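Local coordinates for succinylglutamate desuccinylase/aspartoacylase (Ruegeria sp. TM1040, PDB 3NA6), which probably hydrolyses the amide bond of an N-acylated amino acid, as a member of the succinylglutamate desuccinylase/aspartoacylase family of zinc-dependent hydrolases, at residues A[112-117]-A[193-198]; A[281-286]-A[297-302]. All coordinates share one frame; numbering follows the deposited sequence.

Contact 1: residues A[112-117]-A[193-198]; sequences RAFPGR and GMYDTA
The rings of F114 and Y195 lie side by side and point the same way, an oblique pair with centroids 5.2 Å apart and planes turned 55° from each other. The touch is made by the far end of F114: its CZ comes within 3.4 Å of Y195 CD1, which sits over one face of the phenylalanine ring. Y195 has CG anti to its backbone N (chi1 -173°), which carries its ring alongside F114. On the same helix, almost one turn on, A198 brings its CB to 4.0 Å from F114 CD2, and the phenyl group rests on the first turn of the helix. The backbones also meet. F114 N donates to G193 O at 2.9 Å, the donor tilted 22° from the carbonyl plane, and this same oxygen lies in the plane of the phenylalanine ring, at its edge. A CA-H...O contact runs the other way, G193 CA to F114 O at 3.2 Å, and a second joins R112 CA to G193 O. G193 has positive phi, and a side chain on it would run into R112 O. An alanine in place of F114 would keep the backbone bond but would probably open a gap beside Y195 CD1 and A198 CB, the tyrosine losing one of its packing partners. M194 occupies the N-cap position, its O accepting from A198 N. The contact thus fastens the loop between helices 93-97 and 122-134 to the start of helix 195-200. A127 and Q131 of helix 122-134 also pack on F114, while Y195 reaches L53 and T55 of strand 51-55 and meets F91 edge-to-face.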
loop_
_atom_site.group_PDB
_atom_site.type_symbol
_atom_site.label_atom_id
_atom_site.label_comp_id
_atom_site.label_asym_id
_atom_site.label_seq_id
_atom_site.Cartn_x
_atom_site.Cartn_y
_atom_site.Cartn_z
ATOM N N ARG A 112 10.751 -24.040 -3.227
ATOM C CA ARG A 112 11.394 -24.094 -4.543
ATOM C C ARG A 112 12.703 -23.287 -4.593
ATOM O O ARG A 112 13.177 -22.956 -5.672
ATOM C CB ARG A 112 10.401 -23.621 -5.626
ATOM C CG ARG A 112 8.972 -24.179 -5.417
ATOM C CD ARG A 112 8.209 -24.469 -6.728
ATOM N NE ARG A 112 6.787 -24.738 -6.499
ATOM C CZ ARG A 112 5.789 -24.064 -7.067
ATOM N NH1 ARG A 112 6.037 -23.086 -7.930
ATOM N NH2 ARG A 112 4.536 -24.389 -6.787
ATOM N N ALA A 113 13.291 -22.989 -3.427
ATOM C CA ALA A 113 14.500 -22.159 -3.345
ATOM C C ALA A 113 15.828 -22.930 -3.307
ATOM O O ALA A 113 16.900 -22.320 -3.290
ATOM C CB ALA A 113 14.396 -21.188 -2.144
ATOM N N PHE A 114 15.768 -24.254 -3.314
ATOM C CA PHE A 114 16.965 -25.094 -3.101
ATOM C C PHE A 114 17.791 -25.261 -4.388
ATOM O O PHE A 114 17.232 -25.285 -5.471
ATOM C CB PHE A 114 16.569 -26.425 -2.455
ATOM C CG PHE A 114 16.298 -26.274 -0.998
ATOM C CD1 PHE A 114 15.095 -25.733 -0.557
ATOM C CD2 PHE A 114 17.291 -26.523 -0.076
ATOM C CE1 PHE A 114 14.881 -25.495 0.774
ATOM C CE2 PHE A 114 17.069 -26.295 1.277
ATOM C CZ PHE A 114 15.858 -25.778 1.687
ATOM N N PRO A 115 19.131 -25.310 -4.272
ATOM C CA PRO A 115 19.932 -25.371 -3.054
ATOM C C PRO A 115 20.189 -24.005 -2.374
ATOM O O PRO A 115 20.806 -23.965 -1.330
ATOM C CB PRO A 115 21.238 -25.952 -3.557
ATOM C CG PRO A 115 21.361 -25.393 -4.934
ATOM C CD PRO A 115 19.977 -25.406 -5.472
ATOM N N GLY A 116 19.698 -22.911 -2.939
ATOM C CA GLY A 116 19.878 -21.599 -2.327
ATOM C C GLY A 116 21.299 -21.096 -2.508
ATOM O O GLY A 116 22.095 -21.670 -3.235
ATOM N N ARG A 117 21.605 -19.994 -1.862
ATOM C CA ARG A 117 22.947 -19.441 -1.902
ATOM C C ARG A 117 23.149 -18.563 -0.682
ATOM O O ARG A 117 22.198 -17.937 -0.213
ATOM C CB ARG A 117 23.148 -18.650 -3.184
ATOM C CG ARG A 117 22.118 -17.582 -3.452
ATOM C CD ARG A 117 22.184 -17.159 -4.908
ATOM N NE ARG A 117 23.395 -16.393 -5.182
ATOM C CZ ARG A 117 23.431 -15.166 -5.703
ATOM N NH1 ARG A 117 22.322 -14.508 -6.046
ATOM N NH2 ARG A 117 24.607 -14.585 -5.899
ATOM N N GLY A 193 14.642 -27.718 -7.518
ATOM C CA GLY A 193 14.588 -26.694 -6.479
ATOM C C GLY A 193 13.823 -27.013 -5.201
ATOM O O GLY A 193 13.819 -26.216 -4.276
HETATM N N MSE A 194 13.161 -28.169 -5.147
HETATM C CA MSE A 194 12.393 -28.527 -3.981
HETATM C C MSE A 194 13.236 -29.074 -2.819
HETATM O O MSE A 194 14.283 -29.712 -3.001
HETATM C CB MSE A 194 11.285 -29.497 -4.357
HETATM C CG MSE A 194 10.065 -28.783 -4.976
HETATM SE SE MSE A 194 8.741 -30.107 -5.342
HETATM C CE MSE A 194 7.895 -30.232 -3.642
ATOM N N TYR A 195 12.766 -28.771 -1.616
ATOM C CA TYR A 195 13.327 -29.294 -0.398
ATOM C C TYR A 195 13.355 -30.810 -0.427
ATOM O O TYR A 195 14.364 -31.397 -0.106
ATOM C CB TYR A 195 12.532 -28.819 0.804
ATOM C CG TYR A 195 13.169 -29.203 2.110
ATOM C CD1 TYR A 195 14.439 -28.780 2.440
ATOM C CD2 TYR A 195 12.485 -29.981 3.027
ATOM C CE1 TYR A 195 15.011 -29.126 3.658
ATOM C CE2 TYR A 195 13.053 -30.334 4.222
ATOM C CZ TYR A 195 14.300 -29.896 4.541
ATOM O OH TYR A 195 14.837 -30.270 5.751
ATOM N N ASP A 196 12.259 -31.432 -0.831
ATOM C CA ASP A 196 12.198 -32.890 -0.887
ATOM C C ASP A 196 13.347 -33.452 -1.711
ATOM O O ASP A 196 13.961 -34.438 -1.326
ATOM C CB ASP A 196 10.896 -33.381 -1.505
ATOM C CG ASP A 196 9.638 -32.933 -0.736
ATOM O OD1 ASP A 196 9.700 -32.634 0.482
ATOM O OD2 ASP A 196 8.567 -32.902 -1.376
ATOM N N THR A 197 13.610 -32.836 -2.855
ATOM C CA THR A 197 14.728 -33.253 -3.714
ATOM C C THR A 197 16.092 -33.092 -3.021
ATOM O O THR A 197 16.943 -33.968 -3.102
ATOM C CB THR A 197 14.638 -32.528 -5.061
ATOM O OG1 THR A 197 13.307 -32.690 -5.559
ATOM C CG2 THR A 197 15.637 -33.063 -6.087
ATOM N N ALA A 198 16.280 -31.992 -2.306
ATOM C CA ALA A 198 17.506 -31.753 -1.560
ATOM C C ALA A 198 17.798 -32.920 -0.594
ATOM O O ALA A 198 18.937 -33.377 -0.489
ATOM C CB ALA A 198 17.403 -30.429 -0.776
#

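Contact 2: residues A[281-286]-A[297-302]; sequences GDLVAR and PVEYRA
A beta hairpin pairs strand 283-288 with strand 298-301, and a classic beta bulge interrupts their antiparallel register: V284 and A285 both face Y300. Y300 O is gripped twice, by V284 N at 2.8 Å and by A285 N at 3.2 Å, while Y300 N donates back to A285 O. Before the bulge, A302 N donates to D282 O and G281 N to A302 O, with V284 CG2 packed 3.7 Å from A302 CB. Y300 shares its face of the sheet with A285, and its hydroxyl is hydrogen-bonded to E263 N. The other face carries L283, R301, E299 and R286. L283 crosses E299 at about a right angle, pressing CD1 to 3.4 Å from E299 CB. R286 runs beside P297 and E299, but its guanidinium forms salt bridges with E269 and with E71 of a neighbouring subunit. The chain of R301, extended from CG to NE, lays its guanidinium with one face against L283 CD1. R301 NH2 forms a salt bridge of 3.0 Å to E299 OE1, met from above the carboxylate plane, and R301 NH1 donates to G281 O at 2.9 Å, that oxygen lying only 6° out of the guanidinium plane.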
loop_
_atom_site.group_PDB
_atom_site.type_symbol
_atom_site.label_atom_id
_atom_site.label_comp_id
_atom_site.label_asym_id
_atom_site.label_seq_id
_atom_site.Cartn_x
_atom_site.Cartn_y
_atom_site.Cartn_z
ATOM N N GLY A 281 -18.163 -37.716 -15.272
ATOM C CA GLY A 281 -19.238 -36.853 -15.785
ATOM C C GLY A 281 -20.102 -36.165 -14.740
ATOM O O GLY A 281 -20.863 -35.279 -15.077
ATOM N N ASP A 282 -20.022 -36.580 -13.474
ATOM C CA ASP A 282 -20.686 -35.845 -12.397
ATOM C C ASP A 282 -20.127 -34.418 -12.271
ATOM O O ASP A 282 -18.935 -34.162 -12.477
ATOM C CB ASP A 282 -20.483 -36.527 -11.031
ATOM C CG ASP A 282 -21.348 -37.775 -10.833
ATOM O OD1 ASP A 282 -22.165 -38.126 -11.715
ATOM O OD2 ASP A 282 -21.203 -38.396 -9.749
ATOM N N LEU A 283 -21.015 -33.507 -11.891
ATOM C CA LEU A 283 -20.668 -32.129 -11.602
ATOM C C LEU A 283 -19.785 -32.103 -10.359
ATOM O O LEU A 283 -20.148 -32.671 -9.345
ATOM C CB LEU A 283 -21.949 -31.359 -11.376
ATOM C CG LEU A 283 -22.003 -29.854 -11.480
ATOM C CD1 LEU A 283 -21.477 -29.342 -12.807
ATOM C CD2 LEU A 283 -23.466 -29.473 -11.275
ATOM N N VAL A 284 -18.604 -31.506 -10.467
ATOM C CA VAL A 284 -17.689 -31.339 -9.329
ATOM C C VAL A 284 -17.761 -29.912 -8.754
ATOM O O VAL A 284 -17.653 -29.707 -7.528
ATOM C CB VAL A 284 -16.267 -31.648 -9.765
ATOM C CG1 VAL A 284 -15.246 -31.277 -8.707
ATOM C CG2 VAL A 284 -16.187 -33.125 -10.105
ATOM N N ALA A 285 -17.941 -28.941 -9.638
ATOM C CA ALA A 285 -18.005 -27.537 -9.223
ATOM C C ALA A 285 -18.750 -26.687 -10.223
ATOM O O ALA A 285 -18.833 -27.041 -11.430
ATOM C CB ALA A 285 -16.616 -26.986 -9.018
ATOM N N ARG A 286 -19.307 -25.574 -9.739
ATOM C CA ARG A 286 -19.863 -24.548 -10.618
ATOM C C ARG A 286 -19.324 -23.184 -10.223
ATOM O O ARG A 286 -19.217 -22.877 -9.030
ATOM C CB ARG A 286 -21.386 -24.535 -10.563
ATOM C CG ARG A 286 -22.016 -25.866 -10.940
ATOM C CD ARG A 286 -23.523 -25.767 -11.074
ATOM N NE ARG A 286 -24.181 -25.541 -9.796
ATOM C CZ ARG A 286 -25.495 -25.428 -9.655
ATOM N NH1 ARG A 286 -26.282 -25.532 -10.729
ATOM N NH2 ARG A 286 -26.013 -25.190 -8.457
ATOM N N PRO A 297 -24.421 -20.759 -14.682
ATOM C CA PRO A 297 -23.070 -20.927 -14.124
ATOM C C PRO A 297 -22.188 -21.737 -15.059
ATOM O O PRO A 297 -22.711 -22.395 -15.921
ATOM C CB PRO A 297 -23.326 -21.711 -12.847
ATOM C CG PRO A 297 -24.594 -22.478 -13.091
ATOM C CD PRO A 297 -25.397 -21.707 -14.107
ATOM N N VAL A 298 -20.868 -21.675 -14.914
ATOM C CA VAL A 298 -19.958 -22.533 -15.693
ATOM C C VAL A 298 -19.757 -23.770 -14.871
ATOM O O VAL A 298 -19.555 -23.686 -13.669
ATOM C CB VAL A 298 -18.598 -21.850 -15.958
ATOM C CG1 VAL A 298 -17.655 -22.768 -16.728
ATOM C CG2 VAL A 298 -18.802 -20.534 -16.736
ATOM N N GLU A 299 -19.781 -24.927 -15.519
ATOM C CA GLU A 299 -19.730 -26.210 -14.822
ATOM C C GLU A 299 -18.441 -26.953 -15.073
ATOM O O GLU A 299 -17.922 -26.927 -16.173
ATOM C CB GLU A 299 -20.900 -27.082 -15.308
ATOM C CG GLU A 299 -22.258 -26.494 -15.028
ATOM C CD GLU A 299 -23.412 -27.435 -15.330
ATOM O OE1 GLU A 299 -23.317 -28.233 -16.283
ATOM O OE2 GLU A 299 -24.420 -27.356 -14.602
ATOM N N TYR A 300 -17.918 -27.602 -14.034
ATOM C CA TYR A 300 -16.731 -28.422 -14.139
ATOM C C TYR A 300 -17.122 -29.848 -13.726
ATOM O O TYR A 300 -17.663 -30.069 -12.631
ATOM C CB TYR A 300 -15.564 -27.794 -13.346
ATOM C CG TYR A 300 -15.136 -26.476 -13.996
ATOM C CD1 TYR A 300 -14.298 -26.482 -15.113
ATOM C CD2 TYR A 300 -15.631 -25.239 -13.563
ATOM C CE1 TYR A 300 -13.929 -25.289 -15.756
ATOM C CE2 TYR A 300 -15.253 -24.018 -14.206
ATOM C CZ TYR A 300 -14.428 -24.064 -15.316
ATOM O OH TYR A 300 -14.022 -22.912 -15.983
ATOM N N ARG A 301 -16.909 -30.793 -14.649
ATOM C CA ARG A 301 -17.351 -32.186 -14.485
ATOM C C ARG A 301 -16.180 -33.150 -14.296
ATOM O O ARG A 301 -15.069 -32.872 -14.741
ATOM C CB ARG A 301 -18.215 -32.600 -15.670
ATOM C CG ARG A 301 -19.552 -31.931 -15.614
ATOM C CD ARG A 301 -20.507 -32.353 -16.700
ATOM N NE ARG A 301 -21.732 -31.576 -16.528
ATOM C CZ ARG A 301 -22.725 -31.910 -15.714
ATOM N NH1 ARG A 301 -22.691 -33.047 -15.024
ATOM N NH2 ARG A 301 -23.764 -31.110 -15.609
ATOM N N ALA A 302 -16.419 -34.253 -13.587
ATOM C CA ALA A 302 -15.353 -35.220 -13.319
ATOM C C ALA A 302 -15.011 -35.965 -14.610
ATOM O O ALA A 302 -15.903 -36.404 -15.345
ATOM C CB ALA A 302 -15.749 -36.184 -12.219
#

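Contacts 1 and 2 follow one another along the chain and do not touch: their centres are about 36 Å apart and their nearest atoms about 21 Å. Contact 1 lies in the catalytic domain, its centre about 14 Å from the centre of the chain. There the side chain of R112 comes near, without touching, H59, E62 and H145, which may form the metal site expected of this family, although no metal is modelled there; the calcium ion is bound elsewhere, at T82 and G237. The centre of contact 2 sits farther out, about 29 Å from the chain centre, at the edge of a small antiparallel sheet. Each contact meets a different neighbouring subunit, R112 packing on S28 of one.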